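Local coordinates for mandelate racemase/muconate lactonizing enzyme-like protein (Rubrobacter xylanophilus DSM 9941, PDB 3CYJ) that is of unknown function but belongs to the mandelate racemase/muconate lactonizing enzyme group of the enolase superfamily and carries a bound sodium ion, at residues V13-D21 and L354-A364. Sequence-based numbering, arbitrary orientation.
Sequences VSAYTVPTD and LKRSEAGKYAA
Tyr16 and Ala363 form a single beta bridge that joins the N-terminal capping domain to the last modelled residues of the chain in this enolase-superfamily fold. Strand 13-20 pairs with strand 33-43 in the antiparallel sheet of the capping domain, while helix 356-362, the last helix of the modelled chain, crosses the strand at 76°. Two backbone hydrogen bonds flank Tyr16: Thr17 N donates to Tyr362 O (3.0 Å) in the plane of that carbonyl, and Ala364 N to Ala15 O from above the plane of the Ala15 carbonyl. The Tyr16 side chain runs from Tyr362 past Ala359 to Leu354, back toward the start of the helix. Its CB rests 3.6 Å from Tyr362 O, the acceptor of the Thr17 N hydrogen bond. With CG anti to the carbonyl carbon (chi1 -48°), the ring turns one edge to the helix, so that CD1 meets Ala359 O at 3.3 Å, near the ring plane, and CE1 touches Ala359 CB. At the tip, OH lies 3.6 Å from Leu354 CD2, which reaches it from the opposite direction. The same OH and Ser14 OG are joined by a 2.6 Å hydrogen bond that ties down the end of this buried ring. Tyr362 packs beside Val18, whose side chain also touches Val325 and Leu328 of helix 320-329. The Tyr362 ring is sandwiched between aliphatic groups, with Lys361 CG over the centre of one face and Val18 CG2 4.0 Å above the other, displaced toward the rim.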
# COMPACT_ATOMS: atom_id res chain seq x y z
N VAL A 13 10.09 15.82 -46.26
CA VAL A 13 9.58 14.56 -45.79
C VAL A 13 9.30 13.66 -47.00
O VAL A 13 8.79 14.11 -48.00
CB VAL A 13 8.21 14.75 -44.99
CG1 VAL A 13 7.84 13.47 -44.28
CG2 VAL A 13 8.32 15.87 -44.01
N SER A 14 9.62 12.37 -46.87
CA SER A 14 9.38 11.39 -47.90
C SER A 14 9.25 10.04 -47.23
O SER A 14 9.57 9.91 -46.06
CB SER A 14 10.51 11.41 -48.95
OG SER A 14 11.78 11.13 -48.38
N ALA A 15 8.74 9.04 -47.94
CA ALA A 15 8.45 7.75 -47.33
C ALA A 15 8.79 6.68 -48.32
O ALA A 15 8.71 6.88 -49.54
CB ALA A 15 6.96 7.65 -46.91
N TYR A 16 9.16 5.52 -47.81
CA TYR A 16 9.55 4.39 -48.64
C TYR A 16 8.98 3.15 -48.02
O TYR A 16 8.99 2.98 -46.78
CB TYR A 16 11.08 4.28 -48.72
CG TYR A 16 11.67 5.62 -49.03
CD1 TYR A 16 11.83 6.06 -50.37
CD2 TYR A 16 12.00 6.50 -48.00
CE1 TYR A 16 12.33 7.32 -50.65
CE2 TYR A 16 12.48 7.74 -48.26
CZ TYR A 16 12.66 8.16 -49.60
OH TYR A 16 13.16 9.44 -49.85
N THR A 17 8.48 2.27 -48.88
CA THR A 17 7.93 1.01 -48.47
C THR A 17 8.75 -0.08 -49.11
O THR A 17 8.95 -0.06 -50.32
CB THR A 17 6.44 0.87 -48.91
OG1 THR A 17 5.68 1.94 -48.35
CG2 THR A 17 5.83 -0.49 -48.50
N VAL A 18 9.22 -1.04 -48.30
CA VAL A 18 10.06 -2.14 -48.73
C VAL A 18 9.49 -3.51 -48.30
O VAL A 18 9.30 -3.78 -47.09
CB VAL A 18 11.48 -2.02 -48.13
CG1 VAL A 18 12.37 -3.12 -48.62
CG2 VAL A 18 12.10 -0.62 -48.41
N PRO A 19 9.20 -4.39 -49.28
CA PRO A 19 8.80 -5.73 -48.93
C PRO A 19 9.81 -6.40 -48.01
O PRO A 19 10.99 -6.22 -48.17
CB PRO A 19 8.77 -6.46 -50.30
CG PRO A 19 8.43 -5.35 -51.27
CD PRO A 19 9.27 -4.20 -50.75
N THR A 20 9.32 -7.17 -47.06
CA THR A 20 10.13 -8.07 -46.26
C THR A 20 10.67 -9.15 -47.21
O THR A 20 10.07 -9.41 -48.26
CB THR A 20 9.30 -8.73 -45.11
OG1 THR A 20 8.09 -9.30 -45.63
CG2 THR A 20 8.86 -7.66 -44.08
N ASP A 21 11.78 -9.79 -46.84
CA ASP A 21 12.33 -10.84 -47.69
C ASP A 21 11.60 -12.21 -47.53
O ASP A 21 11.94 -13.18 -48.19
CB ASP A 21 13.86 -10.94 -47.53
CG ASP A 21 14.31 -11.26 -46.08
OD1 ASP A 21 13.44 -11.44 -45.20
OD2 ASP A 21 15.53 -11.33 -45.81
N LEU A 354 21.39 8.86 -48.13
CA LEU A 354 20.36 8.12 -48.87
C LEU A 354 20.93 7.70 -50.22
O LEU A 354 21.51 8.53 -50.92
CB LEU A 354 19.07 8.96 -49.03
CG LEU A 354 17.83 8.32 -49.71
CD1 LEU A 354 17.28 7.13 -48.93
CD2 LEU A 354 16.72 9.35 -49.98
N LYS A 355 20.80 6.42 -50.58
CA LYS A 355 21.08 5.98 -51.94
C LYS A 355 19.88 6.40 -52.79
O LYS A 355 18.86 5.69 -52.83
CB LYS A 355 21.24 4.46 -51.99
CG LYS A 355 22.30 3.90 -51.05
CD LYS A 355 22.47 2.40 -51.23
CE LYS A 355 23.57 1.95 -50.35
NZ LYS A 355 23.63 0.49 -50.15
N ARG A 356 19.97 7.55 -53.46
CA ARG A 356 18.81 8.13 -54.18
C ARG A 356 18.23 7.24 -55.33
O ARG A 356 17.08 7.39 -55.71
CB ARG A 356 19.08 9.59 -54.64
N SER A 357 19.02 6.29 -55.83
CA SER A 357 18.54 5.33 -56.83
C SER A 357 17.59 4.28 -56.30
O SER A 357 16.50 4.09 -56.85
CB SER A 357 19.72 4.60 -57.49
OG SER A 357 19.79 4.95 -58.87
N GLU A 358 18.04 3.57 -55.26
CA GLU A 358 17.19 2.64 -54.52
C GLU A 358 16.01 3.38 -53.87
O GLU A 358 14.88 2.88 -53.86
CB GLU A 358 17.99 1.92 -53.42
CG GLU A 358 19.13 1.07 -53.91
CD GLU A 358 18.72 -0.38 -54.18
OE1 GLU A 358 17.52 -0.64 -54.43
OE2 GLU A 358 19.61 -1.27 -54.15
N ALA A 359 16.28 4.57 -53.33
CA ALA A 359 15.19 5.39 -52.81
C ALA A 359 13.97 5.39 -53.76
O ALA A 359 12.86 5.02 -53.37
CB ALA A 359 15.67 6.82 -52.56
N GLY A 360 14.20 5.78 -55.01
CA GLY A 360 13.17 5.94 -56.01
C GLY A 360 12.44 4.66 -56.31
O GLY A 360 11.23 4.64 -56.56
N LYS A 361 13.18 3.56 -56.28
CA LYS A 361 12.58 2.28 -56.51
C LYS A 361 11.45 2.01 -55.47
O LYS A 361 10.43 1.42 -55.81
CB LYS A 361 13.66 1.20 -56.49
CG LYS A 361 13.07 -0.20 -56.57
CD LYS A 361 14.10 -1.32 -56.71
CE LYS A 361 13.36 -2.68 -56.92
NZ LYS A 361 14.29 -3.80 -57.26
N TYR A 362 11.64 2.47 -54.23
CA TYR A 362 10.73 2.13 -53.11
C TYR A 362 9.94 3.30 -52.60
O TYR A 362 9.27 3.18 -51.58
CB TYR A 362 11.50 1.54 -51.94
CG TYR A 362 12.25 0.30 -52.30
CD1 TYR A 362 11.57 -0.89 -52.52
CD2 TYR A 362 13.65 0.32 -52.43
CE1 TYR A 362 12.24 -2.04 -52.85
CE2 TYR A 362 14.35 -0.84 -52.77
CZ TYR A 362 13.64 -2.02 -52.98
OH TYR A 362 14.26 -3.18 -53.33
N ALA A 363 10.03 4.43 -53.27
CA ALA A 363 9.16 5.55 -52.99
C ALA A 363 7.71 5.08 -52.76
O ALA A 363 7.20 4.24 -53.49
CB ALA A 363 9.23 6.55 -54.10
N ALA A 364 7.06 5.59 -51.71
CA ALA A 364 5.71 5.13 -51.30
C ALA A 364 4.60 5.48 -52.30
O ALA A 364 4.30 6.67 -52.54
CB ALA A 364 5.36 5.67 -49.91